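Local coordinates for CdiI immunity protein (Yersinia kristensenii ATCC 33638, PDB 5E3E) that probably protects its producer from a CdiA toxin of the RNase A superfamily by binding the toxin's C-terminal domain, at residues A[14-20]-A[72-77]; A[48-53]-A[93-97]; A[52-56]-A[87-91]. All coordinates share one frame. Residues are numbered along the deposited sequence.

Contact 1 of 3, residues A[14-20]-A[72-77]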
# COMPACT_ATOMS: atom_id res chain seq x y z
N LEU A 14 0.22 -2.40 -5.47
CA LEU A 14 0.52 -3.11 -4.25
C LEU A 14 0.55 -2.19 -3.02
O LEU A 14 0.26 -2.66 -1.92
CB LEU A 14 1.83 -3.90 -4.38
CG LEU A 14 1.79 -5.05 -5.41
CD1 LEU A 14 3.09 -5.83 -5.48
CD2 LEU A 14 0.61 -5.98 -5.21
N ARG A 15 0.81 -0.91 -3.24
CA ARG A 15 0.87 0.04 -2.15
C ARG A 15 -0.38 0.87 -1.98
O ARG A 15 -0.71 1.20 -0.84
CB ARG A 15 2.07 0.95 -2.25
CG ARG A 15 3.36 0.20 -2.24
CD ARG A 15 4.52 1.16 -2.36
NE ARG A 15 5.83 0.48 -2.40
CZ ARG A 15 7.00 1.12 -2.40
NH1 ARG A 15 7.08 2.45 -2.36
NH2 ARG A 15 8.13 0.43 -2.47
N CYS A 16 -1.07 1.21 -3.05
CA CYS A 16 -2.24 2.07 -2.94
C CYS A 16 -3.51 1.24 -2.84
O CYS A 16 -4.47 1.67 -2.19
CB CYS A 16 -2.34 3.07 -4.07
SG CYS A 16 -1.11 4.38 -3.98
N TYR A 17 -3.58 0.12 -3.58
CA TYR A 17 -4.75 -0.72 -3.53
C TYR A 17 -4.59 -1.76 -2.45
O TYR A 17 -5.46 -1.84 -1.58
CB TYR A 17 -5.08 -1.35 -4.90
CG TYR A 17 -5.80 -0.36 -5.79
CD1 TYR A 17 -5.11 0.60 -6.51
CD2 TYR A 17 -7.22 -0.36 -5.85
CE1 TYR A 17 -5.78 1.53 -7.27
CE2 TYR A 17 -7.89 0.53 -6.64
CZ TYR A 17 -7.18 1.48 -7.35
OH TYR A 17 -7.87 2.39 -8.11
N PHE A 18 -3.52 -2.55 -2.49
CA PHE A 18 -3.27 -3.52 -1.41
C PHE A 18 -2.63 -2.89 -0.19
O PHE A 18 -1.70 -3.41 0.39
CB PHE A 18 -2.54 -4.76 -1.89
CG PHE A 18 -3.36 -5.62 -2.79
CD1 PHE A 18 -4.35 -6.42 -2.27
CD2 PHE A 18 -3.20 -5.59 -4.17
CE1 PHE A 18 -5.12 -7.22 -3.10
CE2 PHE A 18 -3.97 -6.40 -5.01
CZ PHE A 18 -4.94 -7.20 -4.46
N ASN A 19 -3.17 -1.73 0.21
CA ASN A 19 -2.78 -1.07 1.44
C ASN A 19 -3.33 -1.87 2.66
O ASN A 19 -4.09 -2.80 2.50
CB ASN A 19 -3.21 0.40 1.46
CG ASN A 19 -4.70 0.58 1.53
OD1 ASN A 19 -5.33 0.21 2.51
ND2 ASN A 19 -5.29 1.14 0.47
N GLN A 20 -2.89 -1.52 3.87
CA GLN A 20 -3.30 -2.29 5.05
C GLN A 20 -4.81 -2.30 5.27
O GLN A 20 -5.33 -3.18 5.97
CB GLN A 20 -2.64 -1.73 6.31
CG GLN A 20 -1.16 -2.04 6.39
CD GLN A 20 -0.51 -1.54 7.67
OE1 GLN A 20 -1.13 -1.51 8.74
NE2 GLN A 20 0.75 -1.18 7.58
N LYS A 72 9.81 -5.56 -0.89
CA LYS A 72 10.39 -4.49 -1.69
C LYS A 72 9.29 -3.64 -2.31
O LYS A 72 9.23 -2.44 -2.07
CB LYS A 72 11.32 -5.06 -2.76
CG LYS A 72 12.45 -5.87 -2.14
CD LYS A 72 13.49 -6.33 -3.15
CE LYS A 72 14.68 -6.97 -2.45
NZ LYS A 72 15.29 -8.04 -3.29
N LEU A 73 8.38 -4.27 -3.03
CA LEU A 73 7.18 -3.54 -3.53
C LEU A 73 6.15 -3.25 -2.42
O LEU A 73 5.31 -2.38 -2.56
CB LEU A 73 6.54 -4.29 -4.70
CG LEU A 73 7.43 -4.52 -5.92
CD1 LEU A 73 6.74 -5.39 -6.95
CD2 LEU A 73 7.82 -3.22 -6.61
N ASP A 74 6.27 -3.97 -1.30
CA ASP A 74 5.58 -3.68 -0.05
C ASP A 74 4.07 -3.90 -0.08
O ASP A 74 3.33 -3.08 0.52
CB ASP A 74 5.86 -2.28 0.46
CG ASP A 74 5.63 -2.17 1.99
OD1 ASP A 74 5.83 -3.18 2.72
OD2 ASP A 74 5.22 -1.06 2.46
N CYS A 75 3.63 -4.98 -0.73
CA CYS A 75 2.23 -5.42 -0.69
C CYS A 75 1.80 -5.70 0.76
O CYS A 75 2.53 -6.38 1.48
CB CYS A 75 2.09 -6.71 -1.49
SG CYS A 75 0.39 -7.32 -1.63
N SER A 76 0.62 -5.21 1.19
CA SER A 76 0.12 -5.50 2.58
C SER A 76 -0.68 -6.79 2.66
O SER A 76 -0.81 -7.36 3.75
CB SER A 76 -0.77 -4.36 3.10
OG SER A 76 -0.04 -3.15 3.19
N TYR A 77 -1.20 -7.28 1.54
CA TYR A 77 -1.98 -8.51 1.51
C TYR A 77 -1.08 -9.73 1.52
O TYR A 77 -0.16 -9.86 0.67
CB TYR A 77 -2.87 -8.51 0.27
CG TYR A 77 -3.50 -9.84 -0.06
CD1 TYR A 77 -4.15 -10.59 0.93
CD2 TYR A 77 -3.46 -10.35 -1.36
CE1 TYR A 77 -4.75 -11.82 0.62
CE2 TYR A 77 -4.04 -11.56 -1.66
CZ TYR A 77 -4.68 -12.28 -0.69
OH TYR A 77 -5.29 -13.50 -1.04
O HOH W 1 0.99 -2.08 0.79
O HOH W 2 1.85 -2.06 4.74

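Contact 2 of 3, residues A[48-53]-A[93-97]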
# COMPACT_ATOMS: atom_id res chain seq x y z
N MSE A 48 0.90 -2.25 -15.83
CA MSE A 48 1.02 -3.12 -14.65
C MSE A 48 1.22 -4.56 -15.12
O MSE A 48 2.11 -5.26 -14.64
CB MSE A 48 -0.19 -2.90 -13.72
CG MSE A 48 -0.12 -3.66 -12.39
SE MSE A 48 -0.66 -5.55 -12.64
CE MSE A 48 -2.59 -5.22 -12.92
N LYS A 49 0.45 -5.00 -16.11
CA LYS A 49 0.58 -6.35 -16.64
C LYS A 49 1.99 -6.55 -17.23
O LYS A 49 2.58 -7.61 -17.07
CB LYS A 49 -0.51 -6.64 -17.67
CG LYS A 49 -1.85 -6.86 -16.98
CD LYS A 49 -3.06 -6.83 -17.91
CE LYS A 49 -3.02 -7.94 -18.90
NZ LYS A 49 -4.13 -7.73 -19.87
N ALA A 50 2.50 -5.54 -17.92
CA ALA A 50 3.87 -5.66 -18.50
C ALA A 50 4.90 -5.91 -17.40
O ALA A 50 5.79 -6.73 -17.59
CB ALA A 50 4.24 -4.43 -19.31
N GLU A 51 4.76 -5.23 -16.27
CA GLU A 51 5.66 -5.47 -15.12
C GLU A 51 5.52 -6.88 -14.54
O GLU A 51 6.50 -7.52 -14.23
CB GLU A 51 5.46 -4.42 -14.02
CG GLU A 51 5.92 -3.05 -14.43
CD GLU A 51 5.89 -2.02 -13.29
OE1 GLU A 51 5.60 -2.39 -12.13
OE2 GLU A 51 6.15 -0.84 -13.59
N ILE A 52 4.29 -7.39 -14.42
CA ILE A 52 4.11 -8.78 -14.05
C ILE A 52 4.90 -9.69 -15.00
O ILE A 52 5.54 -10.64 -14.56
CB ILE A 52 2.63 -9.19 -14.03
CG1 ILE A 52 1.93 -8.48 -12.89
CG2 ILE A 52 2.51 -10.72 -14.00
CD1 ILE A 52 0.45 -8.84 -12.68
N ASP A 53 4.83 -9.42 -16.30
CA ASP A 53 5.51 -10.28 -17.24
C ASP A 53 7.02 -10.22 -17.08
O ASP A 53 7.69 -11.24 -17.22
CB ASP A 53 5.13 -9.91 -18.68
CG ASP A 53 3.87 -10.56 -19.13
OD1 ASP A 53 3.60 -11.70 -18.68
OD2 ASP A 53 3.21 -9.96 -20.00
N ILE A 93 -3.57 -12.36 -10.81
CA ILE A 93 -3.80 -10.90 -10.98
C ILE A 93 -3.94 -10.62 -12.47
O ILE A 93 -4.87 -9.98 -12.90
CB ILE A 93 -2.65 -10.06 -10.42
CG1 ILE A 93 -2.58 -10.18 -8.89
CG2 ILE A 93 -2.77 -8.59 -10.86
CD1 ILE A 93 -1.33 -9.53 -8.36
N TYR A 94 -3.02 -11.15 -13.25
CA TYR A 94 -2.99 -10.93 -14.69
C TYR A 94 -4.35 -11.34 -15.31
O TYR A 94 -4.95 -10.57 -16.08
CB TYR A 94 -1.82 -11.73 -15.29
CG TYR A 94 -1.41 -11.32 -16.68
CD1 TYR A 94 -2.18 -11.73 -17.77
CD2 TYR A 94 -0.26 -10.58 -16.92
CE1 TYR A 94 -1.83 -11.40 -19.05
CE2 TYR A 94 0.12 -10.26 -18.23
CZ TYR A 94 -0.68 -10.67 -19.28
OH TYR A 94 -0.41 -10.39 -20.63
N LYS A 95 -4.81 -12.53 -14.98
CA LYS A 95 -6.07 -13.07 -15.50
C LYS A 95 -7.30 -12.29 -15.06
O LYS A 95 -8.28 -12.19 -15.81
CB LYS A 95 -6.22 -14.53 -15.09
CG LYS A 95 -7.25 -15.31 -15.87
CD LYS A 95 -7.26 -16.80 -15.49
CE LYS A 95 -5.96 -17.52 -15.78
NZ LYS A 95 -5.98 -18.87 -15.14
N GLN A 96 -7.28 -11.80 -13.82
CA GLN A 96 -8.37 -10.96 -13.30
C GLN A 96 -8.57 -9.65 -14.07
O GLN A 96 -9.66 -9.05 -14.04
CB GLN A 96 -8.16 -10.68 -11.80
CG GLN A 96 -8.33 -11.94 -10.94
CD GLN A 96 -9.75 -12.51 -10.94
OE1 GLN A 96 -9.98 -13.61 -11.40
NE2 GLN A 96 -10.68 -11.77 -10.41
N MSE A 97 -7.54 -9.22 -14.78
CA MSE A 97 -7.65 -8.05 -15.62
C MSE A 97 -8.42 -8.28 -16.90
O MSE A 97 -8.81 -7.32 -17.57
CB MSE A 97 -6.25 -7.51 -15.96
CG MSE A 97 -5.52 -7.09 -14.68
SE MSE A 97 -6.38 -5.57 -13.75
CE MSE A 97 -7.15 -6.61 -12.26
O HOH W 3 -5.50 -10.26 -18.77

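Contact 3 of 3, residues A[52-56]-A[87-91]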
# COMPACT_ATOMS: atom_id res chain seq x y z
N ILE A 52 4.29 -7.39 -14.42
CA ILE A 52 4.11 -8.78 -14.05
C ILE A 52 4.90 -9.69 -15.00
O ILE A 52 5.54 -10.64 -14.56
CB ILE A 52 2.63 -9.19 -14.03
CG1 ILE A 52 1.93 -8.48 -12.89
CG2 ILE A 52 2.51 -10.72 -14.00
CD1 ILE A 52 0.45 -8.84 -12.68
N ASP A 53 4.83 -9.42 -16.30
CA ASP A 53 5.51 -10.28 -17.24
C ASP A 53 7.02 -10.22 -17.08
O ASP A 53 7.69 -11.24 -17.22
CB ASP A 53 5.13 -9.91 -18.68
CG ASP A 53 3.87 -10.56 -19.13
OD1 ASP A 53 3.60 -11.70 -18.68
OD2 ASP A 53 3.21 -9.96 -20.00
N TYR A 54 7.55 -9.04 -16.76
CA TYR A 54 9.01 -8.91 -16.53
C TYR A 54 9.42 -9.78 -15.35
O TYR A 54 10.51 -10.38 -15.36
CB TYR A 54 9.44 -7.47 -16.26
CG TYR A 54 9.61 -6.67 -17.53
CD1 TYR A 54 10.63 -7.00 -18.43
CD2 TYR A 54 8.82 -5.57 -17.80
CE1 TYR A 54 10.80 -6.28 -19.61
CE2 TYR A 54 8.98 -4.84 -18.96
CZ TYR A 54 9.99 -5.20 -19.86
OH TYR A 54 10.14 -4.50 -21.03
N LEU A 55 8.55 -9.89 -14.36
CA LEU A 55 8.87 -10.75 -13.21
C LEU A 55 8.71 -12.20 -13.53
O LEU A 55 9.60 -12.98 -13.19
CB LEU A 55 8.02 -10.40 -11.98
CG LEU A 55 8.29 -9.01 -11.37
CD1 LEU A 55 7.32 -8.77 -10.21
CD2 LEU A 55 9.72 -8.79 -10.92
N LEU A 56 7.57 -12.58 -14.13
CA LEU A 56 7.28 -13.98 -14.37
C LEU A 56 8.34 -14.61 -15.28
O LEU A 56 8.68 -15.79 -15.12
CB LEU A 56 5.89 -14.16 -14.99
CG LEU A 56 4.67 -13.88 -14.15
CD1 LEU A 56 3.42 -14.07 -15.02
CD2 LEU A 56 4.75 -14.79 -12.94
N GLU A 87 4.41 -16.81 -8.10
CA GLU A 87 4.05 -16.97 -9.53
C GLU A 87 2.57 -17.17 -9.71
O GLU A 87 1.95 -16.59 -10.58
CB GLU A 87 4.77 -18.18 -10.12
CG GLU A 87 4.44 -18.49 -11.58
CD GLU A 87 5.13 -19.73 -12.11
OE1 GLU A 87 4.76 -20.15 -13.23
OE2 GLU A 87 6.05 -20.25 -11.46
N GLU A 88 1.98 -18.06 -8.93
CA GLU A 88 0.55 -18.35 -9.13
C GLU A 88 -0.32 -17.11 -8.81
O GLU A 88 -1.30 -16.84 -9.49
CB GLU A 88 0.11 -19.58 -8.37
CG GLU A 88 0.74 -20.88 -8.86
CD GLU A 88 0.65 -21.11 -10.36
OE1 GLU A 88 -0.41 -20.84 -10.95
OE2 GLU A 88 1.66 -21.56 -10.99
N TRP A 89 0.03 -16.35 -7.79
CA TRP A 89 -0.76 -15.17 -7.46
C TRP A 89 -0.61 -14.15 -8.58
O TRP A 89 -1.59 -13.55 -8.99
CB TRP A 89 -0.36 -14.53 -6.12
CG TRP A 89 -1.30 -13.44 -5.77
CD1 TRP A 89 -2.67 -13.52 -5.78
CD2 TRP A 89 -0.99 -12.09 -5.42
NE1 TRP A 89 -3.23 -12.31 -5.45
CE2 TRP A 89 -2.21 -11.42 -5.21
CE3 TRP A 89 0.21 -11.40 -5.21
CZ2 TRP A 89 -2.27 -10.09 -4.82
CZ3 TRP A 89 0.14 -10.08 -4.84
CH2 TRP A 89 -1.07 -9.44 -4.64
N LEU A 90 0.62 -13.93 -9.08
CA LEU A 90 0.78 -12.96 -10.17
C LEU A 90 -0.02 -13.38 -11.43
O LEU A 90 -0.56 -12.52 -12.12
CB LEU A 90 2.24 -12.75 -10.55
CG LEU A 90 3.13 -12.03 -9.53
CD1 LEU A 90 4.56 -11.91 -10.04
CD2 LEU A 90 2.62 -10.68 -9.18
N LYS A 91 -0.01 -14.67 -11.76
CA LYS A 91 -0.77 -15.16 -12.92
C LYS A 91 -2.27 -14.91 -12.71
O LYS A 91 -3.00 -14.52 -13.68
CB LYS A 91 -0.52 -16.65 -13.15
CG LYS A 91 0.87 -16.94 -13.72
CD LYS A 91 1.01 -18.42 -14.06
CE LYS A 91 2.31 -18.70 -14.80
NZ LYS A 91 2.50 -20.12 -15.23

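Contact 1 of 3, residues A[14-20]-A[72-77]
Residues 14-20 carry the last turn of helix 8-17, which has a wider pi-type turn at 14-17, and the loop that follows. Residues 72-77 leave the end of helix 62-72. Asp74 has positive phi and is the first residue there to leave the helical conformation. The backbones come closest at Leu14 and Cys75, with CA atoms 4.6 Å apart. Phe18 is the centre of an inverse gamma turn, and Phe18 O accepts a hydrogen bond from Ser76 N at 3.0 Å.

Arg15 reaches the carbonyls of Lys72 and Leu73 at the helix end. Arg15 NE donates a hydrogen bond to Leu73 O at 2.9 Å, and Arg15 NH2 donates one to Lys72 O at 3.1 Å. Water 1 joins Leu14 O, Asp74 O and Ser76 OG. Water 2 joins Ser76 OG to Gln20 NE2; the main polar partner of the Gln20 side chain is Ser29 of the toxin chain. On the apolar side, Cys75 SG lies 3.8 Å from Leu14 CD2 and 5.0 Å from the Phe18 ring centroid, an oblique sulfur-aromatic contact. Phe18 CD1 packs on Tyr77 CB at 3.6 Å.

The polar side faces the toxin chain. Arg15 forms a salt bridge with Glu65 of that chain, and Asp74 with its Lys26 and Arg92. On the apolar side, Trp89 of helix 86-96 covers Leu14, Phe18 and Cys75, while Leu33 of helix 29-39 touches Phe18.

Contact 2 of 3, residues A[48-53]-A[93-97]
Apolar contacts join helix 42-56 to the C-terminal end of helix 86-96. The CE methyl of selenomethionine Met48 lies 4.0 Å from Ile93 CG2 and 3.9 Å from CG of selenomethionine Met97. Ile52 CD1 meets Ile93 CG2 at 3.7 Å. Ile52 CG2 is at the edge of the Tyr94 ring, 4.0 Å from Tyr94 CD2.

The aromatic contact is made by Lys49. Lys49 CE sits over one face of the Tyr94 ring, 3.8 Å from its centroid, as a CH-pi contact. Lys49 NZ is 4.9 Å from the Tyr94 centroid, an off-centre cation-pi interaction.

No direct hydrogen bond crosses between the segments. Water 3 makes the polar link: it accepts from Lys49 NZ at 3.1 Å and donates to Tyr94 O at 2.8 Å.

Met48 also touches Leu10 and Leu13 of helix 8-17, and both Met48 and Met97 touch Tyr36 of helix 29-39. This is helix-helix packing in an all-alpha fold, with an apolar inner side and a Lys-Tyr pair at its margin.

Contact 3 of 3, residues A[52-56]-A[87-91]
Leu90 has the largest area covered in this contact, 98 Å². Its CA-CB bond points toward helix 42-56, and its side chain meets three residues there. Leu90 CB lies 4.0 Å from Ile52 CG2 and also 4.0 Å from Leu56 CD2. Leu90 CD1 is 4.2 Å from Leu55 CD1. Leu65 and Leu69 of helix 62-72 also touch Leu90, so this side chain joins three helices.

Leu56 follows with 76 Å². Its CA-CB bond runs sideways, but the two methyl groups reach the other helix. Leu56 CD2 contacts Glu87 CG at 4.0 Å as well as Leu90 CB. Leu56 CD1 contacts Lys91 CG at 4.1 Å. Leu56 therefore packs on the aliphatic parts of two charged side chains. Their charged ends pair with each other: Lys91 NZ and Glu87 OE1 form a salt bridge of 3.0 Å, one turn apart on the same helix.

The two segments form an antiparallel helix pair within the all-alpha fold of this immunity protein. Their axes approach to 10.6 Å, and the N-to-C directions differ by 154°. Leu56 lies opposite Glu87, with CA atoms 6.5 Å apart, and Ile52 lies opposite Leu90, with CA atoms 6.6 Å apart.

Ile52 has 42 Å² covered. Ile52 CD1 approaches Leu90 O at 3.9 Å, so it packs against the backbone of helix 86-96 as well as the Leu90 side chain. Leu10 of helix 8-17 touches both Ile52 and Leu55.

Contacts 2 and 3 are successive parts of one interface between helix 42-56 and helix 86-96. Their centres are 7 Å apart, and they share Ile52 and Asp53. Contact 1 lies on the opposite side of the chain's centre, with its centre 15 Å from that of contact 2 and 16 Å from that of contact 3. Trp89 joins contacts 1 and 3: Trp89 CZ2 is 3.7 Å from Tyr77 CD2, and Trp89 CH2 is 3.9 Å from Leu14 CD2. Contacts 1 and 2 do not touch; their nearest atoms are about 5 Å apart. Contact 1 meets the toxin chain, whereas the segments of contacts 2 and 3 do not.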